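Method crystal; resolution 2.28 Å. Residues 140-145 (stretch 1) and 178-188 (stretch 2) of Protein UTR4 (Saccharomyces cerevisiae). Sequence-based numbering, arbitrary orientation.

Stretch 1, residues 140-145: VFIYSS
Stretch 2 178-188: YFDINTSGKKT

Stretch 1 is extended from V140 to Y143, and Y178 and F179 run parallel beside it. The register pairs I142 with Y178 (CA to CA 4.7 Å) and Y143 with F179.

Y178 is extended (phi/psi -138/139, chi1 m). Its side chain shares a sheet face with I142, also m, and Y178 CD2 lies 4.2 Å from I142 CB. Y178 CA also approaches I142 O at 3.4 Å.

F179 (-130/144, chi1 m) carries both strand hydrogen bonds. F179 N donates to I142 O at 2.7 Å, and S144 N donates to F179 O at 3.1 Å. The two bonds thus flank Y143, whose CA lies 3.4 Å from F179 O. F179 and Y143 share the other face, with F179 CB 3.7 Å from Y143 CD1. F179 CE2 also meets F141 CD1 at 3.7 Å; the two rings are oblique, with planes at 31°.

D180 (chi1 p) caps the helix of residues 181-184: T183 N donates to D180 OD1 at 2.7 Å. In return, D180 N donates to T183 OG1 at 2.9 Å. D180 CA lies 3.4 Å from S144 O.

I181 (m, m) places CG1 4.0 Å from S145 CA. A water joins the backbones, donating to S145 O (2.7 Å) and accepting from I181 N (3.1 Å).

S184 CB lies 4.1 Å from Y143 CE1. G185 leaves the helix with phi 112°, psi -175°; a CB here would jam against the preceding carbonyl. The t rotamer of Y143 carries its hydroxyl to this turn, where Y143 OH donates to G185 O at 2.7 Å.

K187 (m, t, p, t) lays CG over one face of the Y143 ring, 4.1 Å from its centroid. Its chain continues to the backbone, where K187 NZ donates to Y143 O at 3.2 Å. A second water accepts from K187 NZ (2.8 Å) and S145 N (3.1 Å).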

ATOM      1  N   VAL A 140      -8.473  -8.177  10.560  1.00 36.01           N
ATOM      2  CA  VAL A 140      -7.313  -7.771   9.766  1.00 35.61           C
ATOM      3  C   VAL A 140      -7.461  -6.319   9.319  1.00 33.62           C
ATOM      4  O   VAL A 140      -8.401  -6.002   8.612  1.00 35.48           O
ATOM      5  CB  VAL A 140      -7.154  -8.651   8.509  1.00 37.89           C
ATOM      6  CG1 VAL A 140      -5.998  -8.125   7.579  1.00 37.06           C
ATOM      7  CG2 VAL A 140      -6.925 -10.115   8.919  1.00 41.50           C
ATOM      8  N   PHE A 141      -6.478  -5.499   9.698  1.00 32.12           N
ATOM      9  CA  PHE A 141      -6.354  -4.102   9.347  1.00 32.52           C
ATOM     10  C   PHE A 141      -5.039  -3.860   8.605  1.00 30.98           C
ATOM     11  O   PHE A 141      -4.021  -4.494   8.889  1.00 30.33           O
ATOM     12  CB  PHE A 141      -6.420  -3.225  10.608  1.00 32.61           C
ATOM     13  CG  PHE A 141      -7.739  -3.295  11.308  1.00 30.75           C
ATOM     14  CD1 PHE A 141      -8.713  -2.356  11.054  1.00 33.82           C
ATOM     15  CD2 PHE A 141      -8.030  -4.346  12.176  1.00 38.55           C
ATOM     16  CE1 PHE A 141      -9.937  -2.412  11.677  1.00 39.59           C
ATOM     17  CE2 PHE A 141      -9.266  -4.424  12.820  1.00 37.21           C
ATOM     18  CZ  PHE A 141     -10.219  -3.464  12.577  1.00 39.66           C
ATOM     19  N   ILE A 142      -5.079  -2.942   7.649  1.00 32.60           N
ATOM     20  CA  ILE A 142      -3.912  -2.571   6.842  1.00 32.84           C
ATOM     21  C   ILE A 142      -3.425  -1.186   7.295  1.00 33.82           C
ATOM     22  O   ILE A 142      -4.251  -0.340   7.649  1.00 31.18           O
ATOM     23  CB  ILE A 142      -4.268  -2.562   5.325  1.00 33.27           C
ATOM     24  CG1 ILE A 142      -4.937  -3.884   4.886  1.00 36.89           C
ATOM     25  CG2 ILE A 142      -3.027  -2.319   4.458  1.00 34.33           C
ATOM     26  CD1 ILE A 142      -4.090  -5.144   5.008  1.00 27.73           C
ATOM     27  N   TYR A 143      -2.092  -1.013   7.373  1.00 32.54           N
ATOM     28  CA  TYR A 143      -1.447   0.286   7.633  1.00 33.82           C
ATOM     29  C   TYR A 143      -0.329   0.471   6.609  1.00 34.71           C
ATOM     30  O   TYR A 143       0.625  -0.310   6.604  1.00 32.61           O
ATOM     31  CB  TYR A 143      -0.888   0.375   9.053  1.00 33.89           C
ATOM     32  CG  TYR A 143      -0.270   1.710   9.496  1.00 30.07           C
ATOM     33  CD1 TYR A 143      -0.747   2.956   9.024  1.00 39.97           C
ATOM     34  CD2 TYR A 143       0.690   1.735  10.512  1.00 30.65           C
ATOM     35  CE1 TYR A 143      -0.209   4.178   9.489  1.00 36.61           C
ATOM     36  CE2 TYR A 143       1.202   2.946  11.002  1.00 36.35           C
ATOM     37  CZ  TYR A 143       0.757   4.155  10.492  1.00 35.87           C
ATOM     38  OH  TYR A 143       1.302   5.306  10.969  1.00 31.00           O
ATOM     39  N   SER A 144      -0.440   1.504   5.768  1.00 35.12           N
ATOM     40  CA  SER A 144       0.539   1.759   4.693  1.00 38.90           C
ATOM     41  C   SER A 144       0.788   3.251   4.426  1.00 37.40           C
ATOM     42  O   SER A 144       0.020   4.073   4.856  1.00 39.21           O
ATOM     43  CB  SER A 144       0.033   1.077   3.402  1.00 40.03           C
ATOM     44  OG  SER A 144       1.006   1.119   2.367  1.00 47.85           O
ATOM     45  N   SER A 145       1.869   3.578   3.710  1.00 40.13           N
ATOM     46  CA  SER A 145       2.148   4.978   3.265  1.00 44.06           C
ATOM     47  C   SER A 145       1.157   5.406   2.169  1.00 45.58           C
ATOM     48  O   SER A 145       0.830   6.593   2.048  1.00 50.56           O
ATOM     49  CB  SER A 145       3.591   5.146   2.763  1.00 44.19           C
ATOM     50  OG  SER A 145       3.869   4.278   1.668  1.00 52.87           O
ATOM     51  N   TYR A 178      -8.474   0.096   7.141  1.00 33.15           N
ATOM     52  CA  TYR A 178      -7.306   0.618   6.458  1.00 35.34           C
ATOM     53  C   TYR A 178      -6.855   1.849   7.190  1.00 34.25           C
ATOM     54  O   TYR A 178      -7.694   2.654   7.565  1.00 33.46           O
ATOM     55  CB  TYR A 178      -7.670   1.047   5.025  1.00 37.27           C
ATOM     56  CG  TYR A 178      -8.366  -0.021   4.231  1.00 38.72           C
ATOM     57  CD1 TYR A 178      -9.763  -0.139   4.260  1.00 45.75           C
ATOM     58  CD2 TYR A 178      -7.646  -0.914   3.444  1.00 34.51           C
ATOM     59  CE1 TYR A 178     -10.422  -1.158   3.528  1.00 38.21           C
ATOM     60  CE2 TYR A 178      -8.294  -1.937   2.706  1.00 37.09           C
ATOM     61  CZ  TYR A 178      -9.679  -2.045   2.773  1.00 37.27           C
ATOM     62  OH  TYR A 178     -10.322  -3.027   2.066  1.00 47.32           O
ATOM     63  N   PHE A 179      -5.549   2.004   7.344  1.00 32.63           N
ATOM     64  CA  PHE A 179      -4.949   3.176   7.951  1.00 34.73           C
ATOM     65  C   PHE A 179      -3.827   3.717   7.058  1.00 36.83           C
ATOM     66  O   PHE A 179      -3.119   2.955   6.395  1.00 34.40           O
ATOM     67  CB  PHE A 179      -4.412   2.849   9.361  1.00 35.09           C
ATOM     68  CG  PHE A 179      -5.486   2.422  10.324  1.00 33.07           C
ATOM     69  CD1 PHE A 179      -6.312   3.363  10.921  1.00 37.00           C
ATOM     70  CD2 PHE A 179      -5.671   1.071  10.638  1.00 39.13           C
ATOM     71  CE1 PHE A 179      -7.333   2.971  11.817  1.00 36.64           C
ATOM     72  CE2 PHE A 179      -6.673   0.668  11.542  1.00 36.96           C
ATOM     73  CZ  PHE A 179      -7.519   1.624  12.119  1.00 32.84           C
ATOM     74  N   ASP A 180      -3.690   5.041   7.025  1.00 37.85           N
ATOM     75  CA  ASP A 180      -2.602   5.678   6.274  1.00 40.90           C
ATOM     76  C   ASP A 180      -1.944   6.767   7.146  1.00 40.25           C
ATOM     77  O   ASP A 180      -2.297   6.960   8.328  1.00 35.53           O
ATOM     78  CB  ASP A 180      -3.093   6.145   4.861  1.00 40.22           C
ATOM     79  CG  ASP A 180      -4.137   7.284   4.904  1.00 42.85           C
ATOM     80  OD1 ASP A 180      -4.169   8.091   5.847  1.00 48.53           O
ATOM     81  OD2 ASP A 180      -4.936   7.399   3.957  1.00 46.47           O
ATOM     82  N   ILE A 181      -0.984   7.465   6.553  1.00 45.13           N
ATOM     83  CA  ILE A 181      -0.245   8.546   7.247  1.00 43.16           C
ATOM     84  C   ILE A 181      -1.209   9.663   7.668  1.00 42.88           C
ATOM     85  O   ILE A 181      -1.057  10.211   8.747  1.00 44.27           O
ATOM     86  CB  ILE A 181       0.867   9.154   6.365  1.00 43.16           C
ATOM     87  CG1 ILE A 181       1.847   8.089   5.838  1.00 50.30           C
ATOM     88  CG2 ILE A 181       1.609  10.348   7.090  1.00 45.99           C
ATOM     89  CD1 ILE A 181       2.397   7.168   6.840  1.00 53.81           C
ATOM     90  N   ASN A 182      -2.194   9.968   6.825  1.00 43.03           N
ATOM     91  CA  ASN A 182      -3.194  11.013   7.102  1.00 44.35           C
ATOM     92  C   ASN A 182      -4.170  10.630   8.186  1.00 42.81           C
ATOM     93  O   ASN A 182      -4.498  11.472   9.000  1.00 46.19           O
ATOM     94  CB  ASN A 182      -3.963  11.421   5.824  1.00 44.35           C
ATOM     95  CG  ASN A 182      -3.051  12.083   4.761  1.00 50.37           C
ATOM     96  OD1 ASN A 182      -1.893  12.393   5.019  1.00 57.29           O
ATOM     97  ND2 ASN A 182      -3.592  12.304   3.571  1.00 56.59           N
ATOM     98  N   THR A 183      -4.638   9.378   8.215  1.00 39.97           N
ATOM     99  CA  THR A 183      -5.584   8.964   9.263  1.00 38.36           C
ATOM    100  C   THR A 183      -4.937   8.775  10.653  1.00 38.17           C
ATOM    101  O   THR A 183      -5.579   9.029  11.669  1.00 37.04           O
ATOM    102  CB  THR A 183      -6.337   7.663   8.901  1.00 36.44           C
ATOM    103  OG1 THR A 183      -5.420   6.589   8.748  1.00 34.23           O
ATOM    104  CG2 THR A 183      -7.155   7.819   7.626  1.00 41.04           C
ATOM    105  N   SER A 184      -3.665   8.358  10.665  1.00 38.81           N
ATOM    106  CA  SER A 184      -2.987   7.885  11.873  1.00 37.66           C
ATOM    107  C   SER A 184      -1.665   8.513  12.255  1.00 37.09           C
ATOM    108  O   SER A 184      -1.328   8.489  13.425  1.00 37.27           O
ATOM    109  CB  SER A 184      -2.805   6.373  11.717  1.00 36.28           C
ATOM    110  OG  SER A 184      -4.056   5.772  11.349  1.00 36.37           O
ATOM    111  N   GLY A 185      -0.933   9.076  11.298  1.00 35.33           N
ATOM    112  CA  GLY A 185       0.382   9.695  11.547  1.00 36.81           C
ATOM    113  C   GLY A 185       1.480   8.875  10.882  1.00 39.01           C
ATOM    114  O   GLY A 185       1.204   7.866  10.203  1.00 36.02           O
ATOM    115  N   LYS A 186       2.724   9.286  11.117  1.00 39.95           N
ATOM    116  CA  LYS A 186       3.909   8.628  10.532  1.00 42.94           C
ATOM    117  C   LYS A 186       4.118   7.212  11.071  1.00 39.91           C
ATOM    118  O   LYS A 186       3.896   6.940  12.260  1.00 41.62           O
ATOM    119  CB  LYS A 186       5.174   9.493  10.706  1.00 42.62           C
ATOM    120  CG  LYS A 186       5.110  10.839   9.930  1.00 47.53           C
ATOM    121  CD  LYS A 186       6.469  11.639   9.918  1.00 49.12           C
ATOM    122  CE  LYS A 186       7.554  10.941   9.061  1.00 57.59           C
ATOM    123  NZ  LYS A 186       8.892  11.633   8.991  1.00 59.56           N
ATOM    124  N   LYS A 187       4.554   6.319  10.191  1.00 37.57           N
ATOM    125  CA  LYS A 187       4.736   4.892  10.530  1.00 36.67           C
ATOM    126  C   LYS A 187       5.817   4.565  11.561  1.00 36.87           C
ATOM    127  O   LYS A 187       5.807   3.464  12.116  1.00 34.29           O
ATOM    128  CB  LYS A 187       4.972   4.058   9.268  1.00 35.81           C
ATOM    129  CG  LYS A 187       3.816   4.078   8.295  1.00 38.35           C
ATOM    130  CD  LYS A 187       3.927   3.036   7.194  1.00 41.38           C
ATOM    131  CE  LYS A 187       3.472   1.653   7.667  1.00 47.06           C
ATOM    132  NZ  LYS A 187       3.699   0.601   6.652  1.00 40.95           N
ATOM    133  N   THR A 188       6.746   5.499  11.775  1.00 38.17           N
ATOM    134  CA  THR A 188       7.860   5.393  12.728  1.00 38.69           C
ATOM    135  C   THR A 188       7.629   6.107  14.092  1.00 37.37           C
ATOM    136  O   THR A 188       8.511   6.112  14.939  1.00 35.99           O
ATOM    137  CB  THR A 188       9.175   5.897  12.046  1.00 40.58           C
ATOM    138  OG1 THR A 188       8.907   7.095  11.288  1.00 44.93           O
ATOM    139  CG2 THR A 188       9.708   4.827  11.086  1.00 43.31           C
TER
HETATM  140  O   HOH W   1      -0.729   8.261   3.541  1.00 38.87           O
HETATM  141  O   HOH W   2       4.266   1.611   4.112  1.00 46.95           O